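Local structure of serine protease MT3772 (Mycobacterium tuberculosis, 3K6Y) at residues S66-S80 with I224-V236. The protein is a membrane-associated serine protease, seen here as its trypsin-like domain, that is probably required for resistance to acid and oxidative stress. Numbering follows the deposited sequence.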
ATOM      1  N   SER A  66      11.442   5.964 -20.773  1.00  8.24           N
ATOM      2  CA  SER A  66      12.706   6.704 -20.799  1.00  8.49           C
ATOM      3  C   SER A  66      13.749   5.590 -20.586  1.00  8.53           C
ATOM      4  O   SER A  66      13.415   4.519 -20.086  1.00  8.79           O
ATOM      5  CB  SER A  66      12.712   7.733 -19.676  1.00  9.63           C
ATOM      6  OG  SER A  66      13.766   8.674 -19.822  1.00 10.06           O
ATOM      7  N   PRO A  67      15.028   5.814 -20.942  1.00  8.44           N
ATOM      8  CA  PRO A  67      15.976   4.705 -20.705  1.00  8.97           C
ATOM      9  C   PRO A  67      15.914   4.143 -19.274  1.00  8.92           C
ATOM     10  O   PRO A  67      15.881   4.920 -18.301  1.00  8.99           O
ATOM     11  CB  PRO A  67      17.335   5.340 -21.037  1.00  9.58           C
ATOM     12  CG  PRO A  67      16.957   6.352 -22.127  1.00 10.25           C
ATOM     13  CD  PRO A  67      15.643   6.953 -21.655  1.00  9.68           C
ATOM     14  N   ASP A  68      15.837   2.819 -19.157  1.00  8.50           N
ATOM     15  CA  ASP A  68      15.821   2.182 -17.841  1.00  8.79           C
ATOM     16  C   ASP A  68      14.604   2.539 -16.992  1.00  8.58           C
ATOM     17  O   ASP A  68      14.639   2.370 -15.764  1.00  8.62           O
ATOM     18  CB  ASP A  68      17.122   2.402 -17.082  1.00  9.88           C
ATOM     19  CG  ASP A  68      18.310   1.751 -17.743  1.00 11.85           C
ATOM     20  OD1 ASP A  68      18.165   1.099 -18.789  1.00 12.77           O
ATOM     21  OD2 ASP A  68      19.400   1.869 -17.147  1.00 14.94           O
ATOM     22  N   ARG A  69      13.506   2.961 -17.635  1.00  8.11           N
ATOM     23  CA  ARG A  69      12.263   3.283 -16.919  1.00  8.12           C
ATOM     24  C   ARG A  69      11.077   2.715 -17.672  1.00  8.17           C
ATOM     25  O   ARG A  69      10.923   2.934 -18.873  1.00  8.75           O
ATOM     26  CB  ARG A  69      12.083   4.802 -16.761  1.00  8.52           C
ATOM     27  CG  ARG A  69      13.080   5.496 -15.836  1.00  8.08           C
ATOM     28  CD  ARG A  69      12.785   5.101 -14.396  1.00  9.53           C
ATOM     29  NE  ARG A  69      13.619   5.753 -13.387  1.00  9.52           N
ATOM     30  CZ  ARG A  69      14.812   5.312 -13.006  1.00  9.13           C
ATOM     31  NH1 ARG A  69      15.379   4.284 -13.640  1.00  9.22           N
ATOM     32  NH2 ARG A  69      15.440   5.929 -12.015  1.00 10.04           N
ATOM     33  N   VAL A  70      10.245   1.965 -16.946  1.00  7.39           N
ATOM     34  CA  VAL A  70       9.092   1.290 -17.519  1.00  7.81           C
ATOM     35  C   VAL A  70       7.819   1.754 -16.791  1.00  7.67           C
ATOM     36  O   VAL A  70       7.798   1.822 -15.552  1.00  9.35           O
ATOM     37  CB  VAL A  70       9.256  -0.229 -17.383  1.00  7.81           C
ATOM     38  CG1 VAL A  70       7.949  -0.978 -17.644  1.00  9.05           C
ATOM     39  CG2 VAL A  70      10.306  -0.709 -18.357  1.00  9.55           C
ATOM     40  N   MET A  71       6.771   2.077 -17.551  1.00  7.68           N
ATOM     41  CA  MET A  71       5.475   2.387 -16.958  1.00  8.38           C
ATOM     42  C   MET A  71       4.571   1.142 -17.069  1.00  8.76           C
ATOM     43  O   MET A  71       4.592   0.424 -18.095  1.00  8.49           O
ATOM     44  CB  MET A  71       4.813   3.585 -17.666  1.00  9.18           C
ATOM     45  CG  MET A  71       3.457   3.923 -17.049  1.00 10.10           C
ATOM     46  SD  MET A  71       2.786   5.493 -17.661  1.00 11.04           S
ATOM     47  CE  MET A  71       3.804   6.709 -16.818  1.00 12.11           C
ATOM     48  N   THR A  72       3.761   0.931 -16.031  1.00  8.63           N
ATOM     49  CA  THR A  72       2.728  -0.096 -16.029  1.00  9.04           C
ATOM     50  C   THR A  72       1.595   0.395 -15.124  1.00  8.33           C
ATOM     51  O   THR A  72       1.650   1.526 -14.632  1.00  9.23           O
ATOM     52  CB  THR A  72       3.296  -1.466 -15.569  1.00  9.75           C
ATOM     53  OG1 THR A  72       2.298  -2.489 -15.734  1.00  9.80           O
ATOM     54  CG2 THR A  72       3.781  -1.465 -14.114  1.00 10.73           C
ATOM     55  N   ASN A  73       0.561  -0.419 -14.931  1.00  9.22           N
ATOM     56  CA  ASN A  73      -0.447  -0.064 -13.936  1.00  9.37           C
ATOM     57  C   ASN A  73       0.000  -0.443 -12.540  1.00  9.14           C
ATOM     58  O   ASN A  73       0.735  -1.422 -12.369  1.00 10.19           O
ATOM     59  CB  ASN A  73      -1.779  -0.759 -14.218  1.00 10.63           C
ATOM     60  CG  ASN A  73      -2.486  -0.232 -15.462  1.00 11.93           C
ATOM     61  OD1 ASN A  73      -2.903  -1.018 -16.304  1.00 15.93           O
ATOM     62  ND2 ASN A  73      -2.682   1.081 -15.545  1.00 13.66           N
ATOM     63  N   ALA A  74      -0.486   0.295 -11.542  1.00  8.98           N
ATOM     64  CA  ALA A  74      -0.214  -0.094 -10.166  1.00  9.64           C
ATOM     65  C   ALA A  74      -0.741  -1.504  -9.893  1.00  9.46           C
ATOM     66  O   ALA A  74      -0.091  -2.285  -9.210  1.00  9.57           O
ATOM     67  CB  ALA A  74      -0.811   0.906  -9.194  1.00 10.02           C
ATOM     68  N   HIS A  75      -1.909  -1.846 -10.439  1.00  9.64           N
ATOM     69  CA  HIS A  75      -2.491  -3.151 -10.118  1.00 10.46           C
ATOM     70  C   HIS A  75      -1.719  -4.313 -10.724  1.00 10.59           C
ATOM     71  O   HIS A  75      -1.933  -5.456 -10.343  1.00 12.26           O
ATOM     72  CB  HIS A  75      -3.976  -3.222 -10.486  1.00 10.87           C
ATOM     73  CG  HIS A  75      -4.250  -3.313 -11.963  1.00 10.71           C
ATOM     74  ND1 HIS A  75      -4.707  -2.242 -12.710  1.00 11.75           N
ATOM     75  CD2 HIS A  75      -4.197  -4.366 -12.818  1.00 11.93           C
ATOM     76  CE1 HIS A  75      -4.924  -2.639 -13.956  1.00 12.65           C
ATOM     77  NE2 HIS A  75      -4.611  -3.918 -14.049  1.00 13.33           N
ATOM     78  N   VAL A  76      -0.788  -4.042 -11.636  1.00 10.06           N
ATOM     79  CA  VAL A  76       0.062  -5.109 -12.160  1.00 10.10           C
ATOM     80  C   VAL A  76       1.120  -5.545 -11.137  1.00  9.90           C
ATOM     81  O   VAL A  76       1.606  -6.670 -11.213  1.00 10.98           O
ATOM     82  CB  VAL A  76       0.670  -4.667 -13.508  1.00 10.07           C
ATOM     83  CG1 VAL A  76       1.788  -5.560 -14.002  1.00 11.73           C
ATOM     84  CG2 VAL A  76      -0.425  -4.592 -14.533  1.00 11.80           C
ATOM     85  N   VAL A  77       1.446  -4.671 -10.173  1.00  8.76           N
ATOM     86  CA  VAL A  77       2.442  -4.988  -9.162  1.00  9.43           C
ATOM     87  C   VAL A  77       1.895  -4.936  -7.734  1.00  9.68           C
ATOM     88  O   VAL A  77       2.636  -5.216  -6.792  1.00  9.89           O
ATOM     89  CB  VAL A  77       3.707  -4.049  -9.285  1.00  9.58           C
ATOM     90  CG1 VAL A  77       4.361  -4.212 -10.650  1.00 10.34           C
ATOM     91  CG2 VAL A  77       3.354  -2.578  -9.023  1.00 11.15           C
ATOM     92  N   ALA A  78       0.611  -4.613  -7.576  1.00  9.87           N
ATOM     93  CA  ALA A  78       0.020  -4.430  -6.243  1.00  9.73           C
ATOM     94  C   ALA A  78       0.166  -5.671  -5.381  1.00 10.14           C
ATOM     95  O   ALA A  78      -0.185  -6.762  -5.803  1.00 10.81           O
ATOM     96  CB  ALA A  78      -1.439  -4.078  -6.379  1.00 10.84           C
ATOM     97  N   GLY A  79       0.693  -5.491  -4.174  1.00  9.97           N
ATOM     98  CA  GLY A  79       0.833  -6.584  -3.226  1.00 11.12           C
ATOM     99  C   GLY A  79       2.041  -7.463  -3.439  1.00 11.06           C
ATOM    100  O   GLY A  79       2.265  -8.373  -2.659  1.00 12.75           O
ATOM    101  N   SER A  80       2.819  -7.205  -4.491  1.00 10.46           N
ATOM    102  CA  SER A  80       3.938  -8.059  -4.819  1.00 10.46           C
ATOM    103  C   SER A  80       5.168  -7.746  -3.998  1.00 10.55           C
ATOM    104  O   SER A  80       5.291  -6.664  -3.418  1.00 11.20           O
ATOM    105  CB  SER A  80       4.303  -7.908  -6.292  1.00 11.33           C
ATOM    106  OG  SER A  80       4.865  -6.640  -6.595  1.00 10.99           O
ATOM    107  N   ILE A 224       9.826  10.357 -12.040  1.00 10.80           N
ATOM    108  CA  ILE A 224      10.622   9.396 -12.821  1.00 10.91           C
ATOM    109  C   ILE A 224      12.077   9.326 -12.342  1.00 10.46           C
ATOM    110  O   ILE A 224      12.757   8.332 -12.552  1.00 11.14           O
ATOM    111  CB  ILE A 224      10.556   9.690 -14.327  1.00 10.67           C
ATOM    112  CG1 ILE A 224      11.000   8.473 -15.139  1.00 11.77           C
ATOM    113  CG2 ILE A 224      11.357  10.972 -14.698  1.00 11.74           C
ATOM    114  CD1 ILE A 224      10.779   8.664 -16.648  1.00 11.58           C
ATOM    115  N   GLY A 225      12.551  10.364 -11.664  1.00 10.24           N
ATOM    116  CA  GLY A 225      13.914  10.390 -11.177  1.00 11.14           C
ATOM    117  C   GLY A 225      14.114   9.649  -9.878  1.00 11.49           C
ATOM    118  O   GLY A 225      15.228   9.582  -9.385  1.00 13.32           O
ATOM    119  N   ALA A 226      13.041   9.089  -9.321  1.00 11.22           N
ATOM    120  CA  ALA A 226      13.161   8.299  -8.108  1.00 12.03           C
ATOM    121  C   ALA A 226      14.000   7.042  -8.325  1.00 11.97           C
ATOM    122  O   ALA A 226      14.044   6.452  -9.414  1.00 12.03           O
ATOM    123  CB  ALA A 226      11.804   7.932  -7.608  1.00 12.55           C
ATOM    124  N   THR A 227      14.686   6.659  -7.262  1.00 12.80           N
ATOM    125  CA  THR A 227      15.559   5.515  -7.294  1.00 13.36           C
ATOM    126  C   THR A 227      15.285   4.501  -6.181  1.00 12.63           C
ATOM    127  O   THR A 227      15.596   3.330  -6.334  1.00 14.24           O
ATOM    128  CB  THR A 227      17.040   5.944  -7.183  1.00 14.34           C
ATOM    129  OG1 THR A 227      17.202   6.812  -6.058  1.00 18.50           O
ATOM    130  CG2 THR A 227      17.507   6.676  -8.447  1.00 16.41           C
ATOM    131  N   GLN A 228      14.660   4.938  -5.087  1.00 12.79           N
ATOM    132  CA  GLN A 228      14.446   4.056  -3.938  1.00 12.82           C
ATOM    133  C   GLN A 228      13.138   3.297  -4.060  1.00 12.01           C
ATOM    134  O   GLN A 228      12.182   3.814  -4.622  1.00 12.04           O
ATOM    135  CB  GLN A 228      14.446   4.891  -2.661  1.00 13.42           C
ATOM    136  CG  GLN A 228      15.743   5.610  -2.417  1.00 16.58           C
ATOM    137  CD  GLN A 228      16.906   4.683  -2.516  1.00 18.77           C
ATOM    138  OE1 GLN A 228      16.968   3.655  -1.824  1.00 22.39           O
ATOM    139  NE2 GLN A 228      17.837   5.003  -3.418  1.00 22.78           N
ATOM    140  N   PRO A 229      13.065   2.076  -3.525  1.00 11.40           N
ATOM    141  CA  PRO A 229      11.785   1.361  -3.621  1.00 11.00           C
ATOM    142  C   PRO A 229      10.689   1.985  -2.770  1.00 10.55           C
ATOM    143  O   PRO A 229      10.931   2.411  -1.635  1.00 12.26           O
ATOM    144  CB  PRO A 229      12.108  -0.038  -3.091  1.00 12.31           C
ATOM    145  CG  PRO A 229      13.322   0.135  -2.243  1.00 13.54           C
ATOM    146  CD  PRO A 229      14.116   1.284  -2.853  1.00 12.54           C
ATOM    147  N   VAL A 230       9.479   1.993  -3.310  1.00 10.28           N
ATOM    148  CA  VAL A 230       8.310   2.434  -2.553  1.00 12.31           C
ATOM    149  C   VAL A 230       7.483   1.137  -2.345  1.00 13.67           C
ATOM    150  O   VAL A 230       7.679   0.150  -3.065  1.00 16.46           O
ATOM    151  CB  VAL A 230       7.549   3.569  -3.303  1.00 10.97           C
ATOM    152  CG1 VAL A 230       8.473   4.772  -3.508  1.00 12.43           C
ATOM    153  CG2 VAL A 230       6.968   3.097  -4.643  1.00 10.96           C
ATOM    154  N   GLY A 231       6.565   1.113  -1.420  1.00 16.59           N
ATOM    155  CA  GLY A 231       5.840  -0.168  -1.307  1.00 14.37           C
ATOM    156  C   GLY A 231       4.889  -0.423  -2.474  1.00 13.19           C
ATOM    157  O   GLY A 231       4.619   0.471  -3.294  1.00 13.63           O
ATOM    158  N   THR A 232       4.319  -1.621  -2.498  1.00 11.85           N
ATOM    159  CA  THR A 232       3.310  -1.985  -3.487  1.00 11.34           C
ATOM    160  C   THR A 232       1.933  -2.170  -2.870  1.00 11.09           C
ATOM    161  O   THR A 232       1.037  -2.739  -3.501  1.00 11.58           O
ATOM    162  CB  THR A 232       3.702  -3.238  -4.238  1.00 11.61           C
ATOM    163  OG1 THR A 232       4.008  -4.234  -3.264  1.00 13.67           O
ATOM    164  CG2 THR A 232       4.891  -2.968  -5.161  1.00 13.36           C
ATOM    165  N   GLY A 233       1.721  -1.662  -1.662  1.00 11.75           N
ATOM    166  CA  GLY A 233       0.377  -1.591  -1.109  1.00 13.20           C
ATOM    167  C   GLY A 233      -0.278  -2.935  -0.826  1.00 13.29           C
ATOM    168  O   GLY A 233       0.376  -3.948  -0.550  1.00 14.30           O
ATOM    169  N   ALA A 234      -1.604  -2.941  -0.880  1.00 13.40           N
ATOM    170  CA  ALA A 234      -2.396  -4.110  -0.550  1.00 13.61           C
ATOM    171  C   ALA A 234      -2.617  -4.968  -1.778  1.00 13.77           C
ATOM    172  O   ALA A 234      -2.520  -4.513  -2.923  1.00 14.68           O
ATOM    173  CB  ALA A 234      -3.737  -3.682   0.021  1.00 14.28           C
ATOM    174  N   CYS A 235      -2.978  -6.218  -1.540  1.00 13.37           N
ATOM    175  CA  CYS A 235      -3.459  -7.084  -2.607  1.00 14.00           C
ATOM    176  C   CYS A 235      -4.788  -6.575  -3.109  1.00 14.66           C
ATOM    177  O   CYS A 235      -5.666  -6.179  -2.317  1.00 15.52           O
ATOM    178  CB  CYS A 235      -3.640  -8.511  -2.094  1.00 14.82           C
ATOM    179  SG  CYS A 235      -2.084  -9.192  -1.476  1.00 16.21           S
ATOM    180  N   VAL A 236      -4.953  -6.562  -4.421  1.00 15.72           N
ATOM    181  CA  VAL A 236      -6.244  -6.176  -4.963  1.00 18.29           C
ATOM    182  C   VAL A 236      -7.238  -7.301  -4.625  1.00 21.54           C
ATOM    183  O   VAL A 236      -6.884  -8.471  -4.741  1.00 22.57           O
ATOM    184  CB  VAL A 236      -6.125  -5.837  -6.457  1.00 18.49           C
ATOM    185  CG1 VAL A 236      -7.480  -5.599  -7.091  1.00 19.73           C
ATOM    186  CG2 VAL A 236      -5.241  -4.616  -6.666  1.00 19.00           C
TER
HETATM  187  O   HOH W   1      -2.869  -7.520  -6.206  1.00 14.05           O
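Two torsions set up the R69–I224 meeting: the arginine chain turns about its CB-CG bond (chi2 -71°), while chi1 of I224 (-162°) swings CG1 to the side opposite the backbone N, which lays the CG1–CD1 arm against the arginine methylenes, with R69 CG 3.7 Å from I224 CG1. CD1 of I224 also reaches CB of S66. Beyond this apolar part, R69 NE donates to I224 O at 2.8 Å; the bond is nearly straight (165° at the hydrogen) and the acceptor lies close to the guanidinium plane. NH1 turns back to D68 O, so bonds at NE and NH1 to two backbone carbonyls restrict rotation of the guanidinium.

At the other end, T232 lays its side chain against the type II turn V77–S80, touching the carbonyls of its first and last residues. OG1 sits between the backbone N and the carbonyl carbon and donates to a lone pair of S80 O, in the carbonyl plane, at 2.8 Å. CB and CG2 meanwhile rest against V77 O, an acceptor already gripped twice, by S80 N and S80 OG. T232 O in turn accepts from G79 N (2.9 Å) and takes a CA-H...O contact from A78.

The segments belong to the chymotrypsin-like double barrel: 69-72 is a strand of the first six-stranded barrel, whereas 224-236 is the C-terminal tail, returning from the second barrel to pack on the first. H75, the predicted proton acceptor of the triad with D104 and S183, precedes the turn, and its imidazole leads away from the tail.

Farther along, A78 CB packs on V236 CG2 at 3.9 Å. A water donates to A78 O and accepts from V236 N, while the C235–C54 disulfide ties the tail covalently to the loop joining strands 44-51 and 56-66 of the first barrel.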